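Local coordinates for siderophore-interacting protein (Aeromonas hydrophila, PDB 6K2L) that binds flavin-adenine dinucleotide and, as other siderophore-interacting proteins do, probably uses the flavin to reduce ferric siderophores so that their iron is released, at residues A[54-59]-A[74-79]; A[84-89]-A[96-101]; A[175-180]-A[187-192]; A[227-232]-A[263-268]. The protein carries 1 engineered substitution. One frame throughout, in Å; residues are numbered along the deposited sequence.

Contact 1: residues A[54-59]-A[74-79]; sequences PGQAHA and PSQRPI
Gln56 turns its CG beside the backbone N (chi1 -52°) and then runs out straight (chi2 169°), which carries its amide across to the main chain of Gln76. The contact ties together the two ends of the long loop between strands 46-51 and 79-89 of the antiparallel barrel in the FAD-binding domain. Its one direct hydrogen bond, from Gln56 NE2 to Gln76 O at 3.3 Å, is weak. The same amide has its stronger partner at the other end, where Gln56 OE1 accepts from the backbone N of Gln53. Gln53 in turn reaches the opposite limb through NE2, which donates to the carbonyls of Ser75 and Arg77, so polar bonds cross the loop from two glutamines, Gln53 and Gln56, of the same limb.

Two apolar contacts accompany these bonds. Ile79 directs CG1 beside its backbone N and extends, bringing CD1 to 3.9 Å from CD of Pro54; the two side chains cross at about a right angle. Ala59 CB meets Pro78 CB at 4.2 Å, both residues being buried. Beside that pair, the imidazole of His58 bonds to the next residue: ND1 lies 3.0 Å from Ala59 O, well above the carbonyl plane, with the oxygen lying in the plane of the ring.

Contact 2: residues A[84-89]-A[96-101]; sequences TIRAFR and DIDFAL. With FAD (flavin-adenine dinucleotide), chain C.
Arg89 and Asp96 meet with their guanidinium and carboxylate planes turned 59° apart. Arg89 bends at chi3 (-64°), and its NH1 donates to Asp96 OD2 at 3.2 Å; the oxygen lies near the guanidinium plane, while the nitrogen approaches from above the carboxylate. The NH2 bonds to both carboxylate oxygens are weak, and NH2 has a further salt bridge with Glu94. Arg86 and Asp98 form a steeper pair, their planes 69° apart. Here the aliphatic part of Arg86 lies against the carboxylate, and NE is a long 3.7 Å from Asp98 OD2, with a water joining the same two atoms. The stronger charged partners are Glu156 for Arg86 and Arg27 for Asp98.

The backbone beneath forms a classic beta bulge, Arg86 and Ala87 standing across from the single residue Asp96. Asp96 O accepts from Arg86 N at 2.8 Å and only weakly from Ala87 N, and Asp96 N returns a bond to Ala87 O at 2.9 Å. Beyond the bulge both strands grip the flavin, with Thr84 OG1 2.8 Å from N5, Asp98 O 3.0 Å from N3 and Ala100 N 2.9 Å from O2. A second water joins Asp98 N to flavin O4. Strand 25-31 pairs with the far edge of 94-100, helix 107-114 packs on Phe99 and Leu101, and helix 148-155 abuts Thr84, Arg86 and Asp98.

Contact 3: residues A[175-180]-A[187-192]; sequences DVQDLS and LRWFVG
The indole of Trp189 is covered on one face by Val176 and the backbone of Gln177, and on the opposite face by CD1 of its own strand neighbour Leu187. Val176 CG1 makes a CH-pi contact: it sits 3.6 Å from the centroid of the five-membered ring and only 5° off the normal. With chi1 at 172° this methyl points away from the backbone N, and the second one, CG2, falls 3.8 Å from Trp189 CE3. Gln177 N lies over the face, toward the rim of the six-membered part; Gln177 O sits off the rim, 3.2 Å from Trp189 CZ2. The side chain of Leu179 runs at about a right angle to that of Trp189, its CG 4.1 Å from Trp189 CZ2.

Strand 185-191 is an outermost strand, within this chain, of the five-stranded parallel sheet of the NAD_Ferredoxin-like domain, and residues 175-180 belong to the connection that leads to it from strand 163-170. No hydrogen bond joins the two segments; packing on the indole, by side chains and by the Gln177 backbone, carries the contact. It continues along the strand where Leu179 CB meets Leu187 CD2 at 4.0 Å. Leu148, on helix 148-155, touches Gln177, Leu179 and Trp189, while Asp175 turns its carboxylate to Ser22 OG and the backbone N of His24.

Contact 4: residues A[227-232]-A[263-268]; sequences PMRRHV and HDVMDS
Arg229 grips the carbonyl oxygen of Val265 with both terminal nitrogens, NH1 at 3.1 Å and NH2 at 3.0 Å. An arginine of helix 222-235, in the parallel-sheet domain, thus ties down the C-terminal end of helix 255-266, the chain's last helix. The approach is end-on: the oxygen lies only 9° out of the guanidinium plane, and both donors are somewhat tilted from the carbonyl plane. Val265 O also accepts from Ser268 N at 3.2 Å, so three donors converge on one acceptor. A positive group is well placed there, since the helix end probably carries partial negative charge.

The side chain gets there by running out extended and bending at chi3 (80°). The O of Ser268, the last residue of the chain, lies over one face of the guanidinium. It is 3.5 Å from Arg229 NH1, but at too poor an angle to bond, and its acceptor role is met instead by NH2 of Arg233. Arg233 also places its NH1 close to Arg229 NE, a like-charge approach. The preceding amide, Asp267 N, bonds to His263 O at 2.9 Å.

Val265 rests on Glu222 and Val226 of helix 222-235 and, with Met266, on Pro247. Helix 222-235 also packs through Met228 and Val232 on strand 214-218 and through Met228 on helix 198-205.

Overall arrangement
The four contacts follow one another along the chain, and no two touch. Contacts 1 and 2 lie in the FAD-binding domain; contact 1 is in the loop that leads into strand 79-89, which begins at Ile79 and carries Thr84 of contact 2 to the flavin. Their centres are 23 Å apart. Contact 2 alone bonds directly to FAD. Contact 3 lies in the NAD_Ferredoxin-like domain but is the closest neighbour of contact 2, with nearest atoms about 6 Å apart, helix 148-155 touching both. Contacts 1 and 3 are on opposite sides of the chain's centre, 37 Å between centres. In contact 4, the Met266 side chain is about 6 Å from FAD, compared with about 7 Å for Ile79 of contact 1.

Contact 1: residues A[54-59]-A[74-79]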
# COMPACT_ATOMS: atom_id res chain seq x y z
N PRO A 54 -29.36 -12.36 -14.26
CA PRO A 54 -29.87 -12.33 -15.64
C PRO A 54 -31.10 -11.46 -15.84
O PRO A 54 -31.19 -10.75 -16.84
CB PRO A 54 -30.18 -13.81 -15.92
CG PRO A 54 -29.19 -14.57 -15.07
CD PRO A 54 -28.92 -13.71 -13.85
N GLY A 55 -32.05 -11.50 -14.92
CA GLY A 55 -33.22 -10.65 -15.15
C GLY A 55 -33.12 -9.22 -14.64
O GLY A 55 -34.15 -8.55 -14.58
N GLN A 56 -31.94 -8.71 -14.29
CA GLN A 56 -31.87 -7.36 -13.76
C GLN A 56 -31.05 -6.44 -14.66
O GLN A 56 -30.11 -6.86 -15.33
CB GLN A 56 -31.26 -7.35 -12.35
CG GLN A 56 -31.92 -8.30 -11.35
CD GLN A 56 -31.09 -8.42 -10.09
OE1 GLN A 56 -29.86 -8.55 -10.16
NE2 GLN A 56 -31.74 -8.33 -8.93
N ALA A 57 -31.45 -5.17 -14.69
CA ALA A 57 -30.69 -4.18 -15.46
C ALA A 57 -29.48 -3.68 -14.70
O ALA A 57 -28.55 -3.13 -15.31
CB ALA A 57 -31.60 -3.01 -15.86
N HIS A 58 -29.47 -3.86 -13.38
CA HIS A 58 -28.41 -3.35 -12.52
C HIS A 58 -28.50 -4.11 -11.20
O HIS A 58 -29.53 -4.71 -10.88
CB HIS A 58 -28.55 -1.85 -12.29
CG HIS A 58 -29.84 -1.48 -11.64
ND1 HIS A 58 -30.09 -1.71 -10.30
CD2 HIS A 58 -30.97 -0.94 -12.15
CE1 HIS A 58 -31.32 -1.31 -10.01
NE2 HIS A 58 -31.87 -0.82 -11.11
N ALA A 59 -27.42 -4.06 -10.43
CA ALA A 59 -27.38 -4.75 -9.14
C ALA A 59 -28.28 -4.04 -8.13
O ALA A 59 -28.39 -2.81 -8.13
CB ALA A 59 -25.94 -4.81 -8.63
N PRO A 74 -34.95 -11.21 -0.83
CA PRO A 74 -33.81 -12.01 -1.31
C PRO A 74 -33.91 -12.46 -2.76
O PRO A 74 -32.94 -13.01 -3.30
CB PRO A 74 -33.79 -13.22 -0.35
CG PRO A 74 -34.77 -12.89 0.76
CD PRO A 74 -35.73 -11.90 0.21
N SER A 75 -35.05 -12.26 -3.43
CA SER A 75 -35.12 -12.48 -4.87
C SER A 75 -34.32 -11.44 -5.67
O SER A 75 -34.17 -11.60 -6.89
CB SER A 75 -36.57 -12.47 -5.36
OG SER A 75 -36.93 -11.21 -5.92
N GLN A 76 -33.78 -10.43 -5.01
CA GLN A 76 -33.10 -9.36 -5.71
C GLN A 76 -31.64 -9.29 -5.32
O GLN A 76 -30.96 -8.33 -5.70
CB GLN A 76 -33.81 -8.04 -5.42
CG GLN A 76 -35.16 -8.09 -6.08
CD GLN A 76 -35.59 -6.77 -6.63
OE1 GLN A 76 -35.29 -6.45 -7.76
NE2 GLN A 76 -36.40 -6.05 -5.87
N ARG A 77 -31.16 -10.29 -4.57
CA ARG A 77 -29.75 -10.48 -4.27
C ARG A 77 -28.91 -10.50 -5.54
O ARG A 77 -29.25 -11.21 -6.49
CB ARG A 77 -29.58 -11.80 -3.51
CG ARG A 77 -28.39 -11.86 -2.53
CD ARG A 77 -27.87 -13.31 -2.33
NE ARG A 77 -28.94 -14.22 -1.89
CZ ARG A 77 -29.49 -14.23 -0.68
NH1 ARG A 77 -29.07 -13.39 0.27
NH2 ARG A 77 -30.47 -15.10 -0.41
N PRO A 78 -27.82 -9.75 -5.60
CA PRO A 78 -26.95 -9.79 -6.77
C PRO A 78 -26.09 -11.06 -6.79
O PRO A 78 -25.92 -11.75 -5.79
CB PRO A 78 -26.09 -8.53 -6.61
CG PRO A 78 -26.04 -8.30 -5.18
CD PRO A 78 -27.36 -8.77 -4.60
N ILE A 79 -25.57 -11.36 -7.98
CA ILE A 79 -24.53 -12.37 -8.11
C ILE A 79 -23.23 -11.78 -7.58
O ILE A 79 -22.95 -10.59 -7.75
CB ILE A 79 -24.38 -12.82 -9.58
CG1 ILE A 79 -25.74 -13.26 -10.12
CG2 ILE A 79 -23.37 -13.94 -9.71
CD1 ILE A 79 -25.77 -13.28 -11.63

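Contact 2: residues A[84-89]-A[96-101]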
# COMPACT_ATOMS: atom_id res chain seq x y z
N THR A 84 -9.76 -8.62 -6.34
CA THR A 84 -8.70 -7.99 -5.58
C THR A 84 -8.76 -6.50 -5.84
O THR A 84 -8.95 -6.08 -6.99
CB THR A 84 -7.36 -8.55 -6.04
OG1 THR A 84 -7.39 -9.98 -5.88
CG2 THR A 84 -6.15 -7.92 -5.27
N ILE A 85 -8.66 -5.69 -4.79
CA ILE A 85 -8.37 -4.27 -4.94
C ILE A 85 -6.92 -4.15 -5.38
O ILE A 85 -6.01 -4.33 -4.57
CB ILE A 85 -8.59 -3.50 -3.63
CG1 ILE A 85 -10.04 -3.58 -3.18
CG2 ILE A 85 -8.13 -2.07 -3.81
CD1 ILE A 85 -10.31 -2.91 -1.83
N ARG A 86 -6.70 -3.85 -6.67
CA ARG A 86 -5.33 -3.71 -7.20
C ARG A 86 -4.65 -2.45 -6.66
O ARG A 86 -3.51 -2.52 -6.21
CB ARG A 86 -5.34 -3.68 -8.73
CG ARG A 86 -4.00 -3.34 -9.38
CD ARG A 86 -2.98 -4.46 -9.21
NE ARG A 86 -1.65 -4.12 -9.69
CZ ARG A 86 -0.80 -3.36 -9.02
NH1 ARG A 86 -1.19 -2.84 -7.84
NH2 ARG A 86 0.41 -3.10 -9.52
N ALA A 87 -5.33 -1.30 -6.69
CA ALA A 87 -4.80 -0.11 -6.02
C ALA A 87 -5.95 0.77 -5.54
O ALA A 87 -7.07 0.67 -6.03
CB ALA A 87 -3.87 0.70 -6.94
N PHE A 88 -5.69 1.64 -4.57
CA PHE A 88 -6.73 2.53 -4.07
C PHE A 88 -6.11 3.88 -3.76
O PHE A 88 -5.17 3.95 -2.97
CB PHE A 88 -7.44 1.96 -2.83
CG PHE A 88 -8.38 2.93 -2.18
CD1 PHE A 88 -9.50 3.39 -2.86
CD2 PHE A 88 -8.14 3.39 -0.89
CE1 PHE A 88 -10.37 4.32 -2.25
CE2 PHE A 88 -9.01 4.31 -0.27
CZ PHE A 88 -10.11 4.79 -0.95
N ARG A 89 -6.64 4.95 -4.37
CA ARG A 89 -6.16 6.33 -4.19
C ARG A 89 -7.29 7.14 -3.57
O ARG A 89 -8.20 7.61 -4.27
CB ARG A 89 -5.70 6.91 -5.53
CG ARG A 89 -4.48 6.20 -6.10
CD ARG A 89 -4.11 6.67 -7.51
NE ARG A 89 -5.13 6.38 -8.51
CZ ARG A 89 -5.21 5.24 -9.20
NH1 ARG A 89 -4.33 4.26 -8.99
NH2 ARG A 89 -6.17 5.07 -10.11
N ASP A 96 -8.88 0.65 -8.25
CA ASP A 96 -8.51 -0.14 -9.43
C ASP A 96 -8.78 -1.62 -9.21
O ASP A 96 -8.29 -2.22 -8.26
CB ASP A 96 -7.02 0.01 -9.74
CG ASP A 96 -6.69 1.32 -10.38
OD1 ASP A 96 -7.64 1.98 -10.86
OD2 ASP A 96 -5.48 1.69 -10.41
N ILE A 97 -9.51 -2.24 -10.13
CA ILE A 97 -9.64 -3.69 -10.14
C ILE A 97 -9.13 -4.21 -11.48
O ILE A 97 -9.55 -3.70 -12.53
CB ILE A 97 -11.09 -4.12 -9.92
CG1 ILE A 97 -11.62 -3.52 -8.63
CG2 ILE A 97 -11.15 -5.63 -9.86
CD1 ILE A 97 -13.16 -3.71 -8.47
N ASP A 98 -8.26 -5.24 -11.44
CA ASP A 98 -7.71 -5.85 -12.65
C ASP A 98 -8.39 -7.18 -12.99
O ASP A 98 -8.31 -8.14 -12.21
CB ASP A 98 -6.21 -6.10 -12.51
CG ASP A 98 -5.37 -4.83 -12.48
OD1 ASP A 98 -5.91 -3.70 -12.64
OD2 ASP A 98 -4.14 -4.98 -12.29
N PHE A 99 -9.00 -7.26 -14.17
CA PHE A 99 -9.78 -8.41 -14.63
C PHE A 99 -8.95 -9.29 -15.56
O PHE A 99 -8.44 -8.81 -16.58
CB PHE A 99 -11.04 -7.93 -15.36
CG PHE A 99 -12.12 -7.45 -14.44
CD1 PHE A 99 -12.03 -6.21 -13.81
CD2 PHE A 99 -13.22 -8.26 -14.16
CE1 PHE A 99 -13.01 -5.78 -12.92
CE2 PHE A 99 -14.21 -7.83 -13.28
CZ PHE A 99 -14.11 -6.60 -12.67
N ALA A 100 -8.82 -10.58 -15.22
CA ALA A 100 -8.19 -11.56 -16.12
C ALA A 100 -9.20 -11.92 -17.22
O ALA A 100 -10.12 -12.70 -17.00
CB ALA A 100 -7.74 -12.81 -15.37
N LEU A 101 -9.02 -11.33 -18.41
CA LEU A 101 -9.93 -11.54 -19.53
C LEU A 101 -9.94 -13.00 -19.98
O LEU A 101 -8.90 -13.66 -20.00
CB LEU A 101 -9.54 -10.62 -20.71
CG LEU A 101 -9.70 -9.09 -20.57
CD1 LEU A 101 -9.47 -8.37 -21.89
CD2 LEU A 101 -11.06 -8.69 -19.95
PA FAD C . -17.50 -17.57 -13.86
O1A FAD C . -18.93 -17.22 -14.13
O2A FAD C . -17.13 -17.80 -12.38
O5B FAD C . -16.98 -18.93 -14.58
C5B FAD C . -17.25 -19.19 -15.98
C4B FAD C . -16.27 -20.18 -16.57
O4B FAD C . -15.02 -19.52 -16.89
C3B FAD C . -15.88 -21.38 -15.71
O3B FAD C . -15.69 -22.53 -16.54
C2B FAD C . -14.58 -20.92 -15.05
O2B FAD C . -13.68 -21.97 -14.69
C1B FAD C . -13.95 -20.08 -16.15
N9A FAD C . -13.17 -18.97 -15.64
C8A FAD C . -13.50 -18.16 -14.58
N7A FAD C . -12.62 -17.20 -14.36
C5A FAD C . -11.67 -17.40 -15.35
C6A FAD C . -10.48 -16.72 -15.67
N6A FAD C . -10.06 -15.63 -15.01
N1A FAD C . -9.75 -17.18 -16.71
C2A FAD C . -10.19 -18.25 -17.38
N3A FAD C . -11.30 -18.97 -17.18
C4A FAD C . -12.00 -18.48 -16.15
N1 FAD C . -10.01 -12.84 -10.72
C2 FAD C . -9.57 -11.76 -11.43
O2 FAD C . -9.69 -11.69 -12.65
N3 FAD C . -8.96 -10.70 -10.77
C4 FAD C . -8.74 -10.61 -9.42
O4 FAD C . -8.19 -9.61 -8.95
C4X FAD C . -9.22 -11.76 -8.67
N5 FAD C . -9.06 -11.75 -7.35
C5X FAD C . -9.51 -12.84 -6.64
C6 FAD C . -9.32 -12.87 -5.27
C7 FAD C . -9.74 -13.96 -4.51
C7M FAD C . -9.54 -13.93 -3.01
C8 FAD C . -10.38 -15.04 -5.14
C8M FAD C . -10.89 -16.22 -4.34
C9 FAD C . -10.58 -15.01 -6.51
C9A FAD C . -10.14 -13.93 -7.27
N10 FAD C . -10.30 -13.90 -8.67
C10 FAD C . -9.84 -12.83 -9.41
C1' FAD C . -10.93 -15.03 -9.38
C2' FAD C . -12.32 -14.74 -9.94
O2' FAD C . -13.30 -14.64 -8.90
C3' FAD C . -12.70 -15.87 -10.90
O3' FAD C . -11.93 -15.73 -12.09
C4' FAD C . -14.19 -15.91 -11.27
O4' FAD C . -14.52 -17.25 -11.65
C5' FAD C . -14.51 -14.93 -12.37
O5' FAD C . -15.94 -14.89 -12.56
P FAD C . -16.58 -14.89 -14.00
O1P FAD C . -18.03 -14.45 -13.81
O2P FAD C . -15.81 -14.09 -14.95
O3P FAD C . -16.54 -16.43 -14.42
O HOH W 1 -7.74 -6.89 -8.99
O HOH W 2 -1.75 -6.27 -11.63

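Contact 3: residues A[175-180]-A[187-192]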
# COMPACT_ATOMS: atom_id res chain seq x y z
N ASP A 175 1.06 -11.77 -22.28
CA ASP A 175 0.58 -11.37 -20.95
C ASP A 175 1.68 -11.38 -19.90
O ASP A 175 1.44 -10.95 -18.77
CB ASP A 175 -0.61 -12.24 -20.55
CG ASP A 175 -1.86 -11.90 -21.38
OD1 ASP A 175 -2.35 -10.75 -21.26
OD2 ASP A 175 -2.32 -12.75 -22.19
N VAL A 176 2.88 -11.83 -20.25
CA VAL A 176 4.07 -11.57 -19.45
C VAL A 176 4.30 -10.07 -19.42
O VAL A 176 4.24 -9.39 -20.45
CB VAL A 176 5.29 -12.31 -20.02
CG1 VAL A 176 6.55 -11.88 -19.30
CG2 VAL A 176 5.09 -13.82 -19.91
N GLN A 177 4.54 -9.53 -18.23
CA GLN A 177 4.66 -8.10 -18.08
C GLN A 177 5.75 -7.81 -17.08
O GLN A 177 6.24 -8.70 -16.39
CB GLN A 177 3.33 -7.47 -17.66
CG GLN A 177 2.41 -8.41 -16.92
CD GLN A 177 1.15 -7.71 -16.41
OE1 GLN A 177 1.22 -6.77 -15.60
NE2 GLN A 177 -0.02 -8.20 -16.86
N ASP A 178 6.15 -6.55 -17.01
CA ASP A 178 7.14 -6.16 -16.02
C ASP A 178 6.47 -6.11 -14.66
O ASP A 178 5.33 -5.66 -14.54
CB ASP A 178 7.77 -4.82 -16.38
CG ASP A 178 8.40 -4.83 -17.78
OD1 ASP A 178 8.85 -5.92 -18.22
OD2 ASP A 178 8.46 -3.76 -18.43
N LEU A 179 7.15 -6.67 -13.67
CA LEU A 179 6.79 -6.50 -12.27
C LEU A 179 8.12 -6.18 -11.61
O LEU A 179 8.94 -7.09 -11.44
CB LEU A 179 6.18 -7.76 -11.67
CG LEU A 179 4.90 -8.45 -12.12
CD1 LEU A 179 4.45 -9.27 -10.93
CD2 LEU A 179 3.78 -7.52 -12.61
N SER A 180 8.38 -4.92 -11.30
CA SER A 180 9.63 -4.64 -10.62
C SER A 180 9.53 -5.16 -9.18
O SER A 180 8.54 -4.92 -8.48
CB SER A 180 9.99 -3.14 -10.65
OG SER A 180 11.28 -2.91 -10.08
N LEU A 187 11.77 -13.89 -10.31
CA LEU A 187 10.50 -13.93 -11.02
C LEU A 187 10.63 -14.81 -12.26
O LEU A 187 11.51 -14.57 -13.09
CB LEU A 187 10.04 -12.53 -11.43
CG LEU A 187 8.73 -12.45 -12.21
CD1 LEU A 187 7.59 -13.23 -11.53
CD2 LEU A 187 8.37 -10.98 -12.35
N ARG A 188 9.75 -15.80 -12.40
CA ARG A 188 9.82 -16.78 -13.49
C ARG A 188 8.44 -17.01 -14.11
O ARG A 188 7.50 -17.45 -13.44
CB ARG A 188 10.44 -18.09 -12.99
CG ARG A 188 10.67 -19.16 -14.06
CD ARG A 188 11.89 -18.87 -14.94
NE ARG A 188 13.15 -18.80 -14.19
CZ ARG A 188 13.97 -19.84 -14.00
NH1 ARG A 188 13.66 -21.05 -14.50
NH2 ARG A 188 15.09 -19.67 -13.31
N TRP A 189 8.31 -16.72 -15.40
CA TRP A 189 7.04 -16.81 -16.10
C TRP A 189 6.94 -18.12 -16.88
O TRP A 189 7.87 -18.54 -17.57
CB TRP A 189 6.87 -15.63 -17.06
CG TRP A 189 6.76 -14.25 -16.39
CD1 TRP A 189 7.80 -13.43 -16.01
CD2 TRP A 189 5.56 -13.52 -16.09
NE1 TRP A 189 7.31 -12.25 -15.48
CE2 TRP A 189 5.94 -12.29 -15.52
CE3 TRP A 189 4.20 -13.80 -16.23
CZ2 TRP A 189 5.01 -11.34 -15.08
CZ3 TRP A 189 3.29 -12.86 -15.81
CH2 TRP A 189 3.70 -11.64 -15.23
N PHE A 190 5.79 -18.77 -16.77
CA PHE A 190 5.48 -19.98 -17.51
C PHE A 190 4.28 -19.66 -18.39
O PHE A 190 3.27 -19.14 -17.89
CB PHE A 190 5.18 -21.13 -16.55
CG PHE A 190 6.40 -21.63 -15.84
CD1 PHE A 190 7.07 -22.73 -16.30
CD2 PHE A 190 6.91 -20.96 -14.73
CE1 PHE A 190 8.19 -23.19 -15.66
CE2 PHE A 190 8.05 -21.40 -14.08
CZ PHE A 190 8.68 -22.53 -14.54
N VAL A 191 4.42 -19.90 -19.69
CA VAL A 191 3.31 -19.80 -20.63
C VAL A 191 2.66 -21.16 -20.74
O VAL A 191 3.36 -22.18 -20.88
CB VAL A 191 3.79 -19.30 -22.00
CG1 VAL A 191 2.60 -19.26 -22.97
CG2 VAL A 191 4.42 -17.91 -21.85
N GLY A 192 1.33 -21.20 -20.66
CA GLY A 192 0.60 -22.44 -20.87
C GLY A 192 -0.84 -22.29 -20.46
O GLY A 192 -1.27 -21.28 -19.90

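Contact 4: residues A[227-232]-A[263-268]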
# COMPACT_ATOMS: atom_id res chain seq x y z
N PRO A 227 -1.26 -28.49 -5.36
CA PRO A 227 0.04 -29.17 -5.35
C PRO A 227 1.09 -28.41 -4.57
O PRO A 227 1.90 -29.04 -3.88
CB PRO A 227 0.40 -29.28 -6.84
CG PRO A 227 -0.49 -28.33 -7.56
CD PRO A 227 -1.74 -28.26 -6.74
N MET A 228 1.10 -27.07 -4.63
CA MET A 228 2.12 -26.32 -3.90
C MET A 228 1.90 -26.40 -2.39
O MET A 228 2.87 -26.58 -1.64
CB MET A 228 2.14 -24.85 -4.36
CG MET A 228 2.60 -24.62 -5.82
SD MET A 228 4.10 -25.51 -6.32
CE MET A 228 5.24 -25.03 -5.00
N ARG A 229 0.66 -26.26 -1.92
CA ARG A 229 0.42 -26.39 -0.49
C ARG A 229 0.81 -27.77 -0.01
O ARG A 229 1.36 -27.92 1.09
CB ARG A 229 -1.05 -26.12 -0.15
CG ARG A 229 -1.39 -26.41 1.31
CD ARG A 229 -2.79 -25.98 1.68
NE ARG A 229 -3.78 -26.97 1.24
CZ ARG A 229 -5.09 -26.87 1.47
NH1 ARG A 229 -5.59 -25.82 2.12
NH2 ARG A 229 -5.90 -27.82 1.03
N ARG A 230 0.55 -28.80 -0.82
CA ARG A 230 0.95 -30.12 -0.36
C ARG A 230 2.46 -30.27 -0.33
O ARG A 230 3.00 -30.87 0.60
CB ARG A 230 0.30 -31.19 -1.23
CG ARG A 230 0.00 -32.47 -0.46
CD ARG A 230 -0.28 -33.58 -1.41
NE ARG A 230 -1.66 -33.52 -1.90
CZ ARG A 230 -2.03 -33.06 -3.09
NH1 ARG A 230 -1.11 -32.58 -3.93
NH2 ARG A 230 -3.32 -33.08 -3.43
N HIS A 231 3.16 -29.75 -1.34
CA HIS A 231 4.62 -29.78 -1.30
C HIS A 231 5.15 -29.15 -0.02
O HIS A 231 6.01 -29.73 0.65
CB HIS A 231 5.20 -29.07 -2.50
CG HIS A 231 6.69 -29.02 -2.49
ND1 HIS A 231 7.41 -27.84 -2.45
CD2 HIS A 231 7.61 -30.02 -2.50
CE1 HIS A 231 8.70 -28.12 -2.44
NE2 HIS A 231 8.85 -29.43 -2.47
N VAL A 232 4.63 -27.97 0.34
CA VAL A 232 5.05 -27.34 1.58
C VAL A 232 4.69 -28.18 2.80
O VAL A 232 5.46 -28.22 3.78
CB VAL A 232 4.44 -25.92 1.68
CG1 VAL A 232 4.66 -25.29 3.06
CG2 VAL A 232 5.02 -25.03 0.59
N HIS A 263 -14.43 -23.53 -0.38
CA HIS A 263 -14.45 -23.60 1.07
C HIS A 263 -13.86 -24.92 1.58
O HIS A 263 -13.04 -24.92 2.51
CB HIS A 263 -15.88 -23.39 1.58
CG HIS A 263 -16.29 -21.94 1.64
ND1 HIS A 263 -15.59 -21.00 2.36
CD2 HIS A 263 -17.33 -21.28 1.06
CE1 HIS A 263 -16.17 -19.82 2.22
NE2 HIS A 263 -17.23 -19.96 1.44
N ASP A 264 -14.21 -26.05 0.96
CA ASP A 264 -13.70 -27.32 1.47
C ASP A 264 -12.22 -27.52 1.16
O ASP A 264 -11.55 -28.29 1.86
CB ASP A 264 -14.54 -28.49 0.95
CG ASP A 264 -15.60 -28.97 1.97
OD1 ASP A 264 -15.23 -29.53 3.03
OD2 ASP A 264 -16.81 -28.76 1.71
N VAL A 265 -11.69 -26.85 0.13
CA VAL A 265 -10.25 -26.85 -0.11
C VAL A 265 -9.54 -26.05 0.99
O VAL A 265 -8.55 -26.52 1.56
CB VAL A 265 -9.92 -26.28 -1.50
CG1 VAL A 265 -8.41 -26.03 -1.61
CG2 VAL A 265 -10.39 -27.23 -2.62
N MET A 266 -10.03 -24.84 1.28
CA MET A 266 -9.36 -23.98 2.25
C MET A 266 -9.44 -24.52 3.68
O MET A 266 -8.47 -24.39 4.43
CB MET A 266 -9.93 -22.55 2.19
CG MET A 266 -9.54 -21.74 0.94
SD MET A 266 -10.77 -20.46 0.55
CE MET A 266 -10.65 -19.34 1.94
N ASP A 267 -10.56 -25.14 4.08
CA ASP A 267 -10.60 -25.69 5.43
C ASP A 267 -9.98 -27.08 5.52
O ASP A 267 -10.05 -27.70 6.59
CB ASP A 267 -12.05 -25.71 5.99
CG ASP A 267 -13.01 -26.62 5.24
OD1 ASP A 267 -14.20 -26.20 5.12
OD2 ASP A 267 -12.64 -27.75 4.83
N SER A 268 -9.47 -27.63 4.41
CA SER A 268 -8.70 -28.89 4.41
C SER A 268 -7.18 -28.67 4.64
O SER A 268 -6.73 -27.54 4.93
CB SER A 268 -8.91 -29.65 3.09
OG SER A 268 -7.76 -30.40 2.73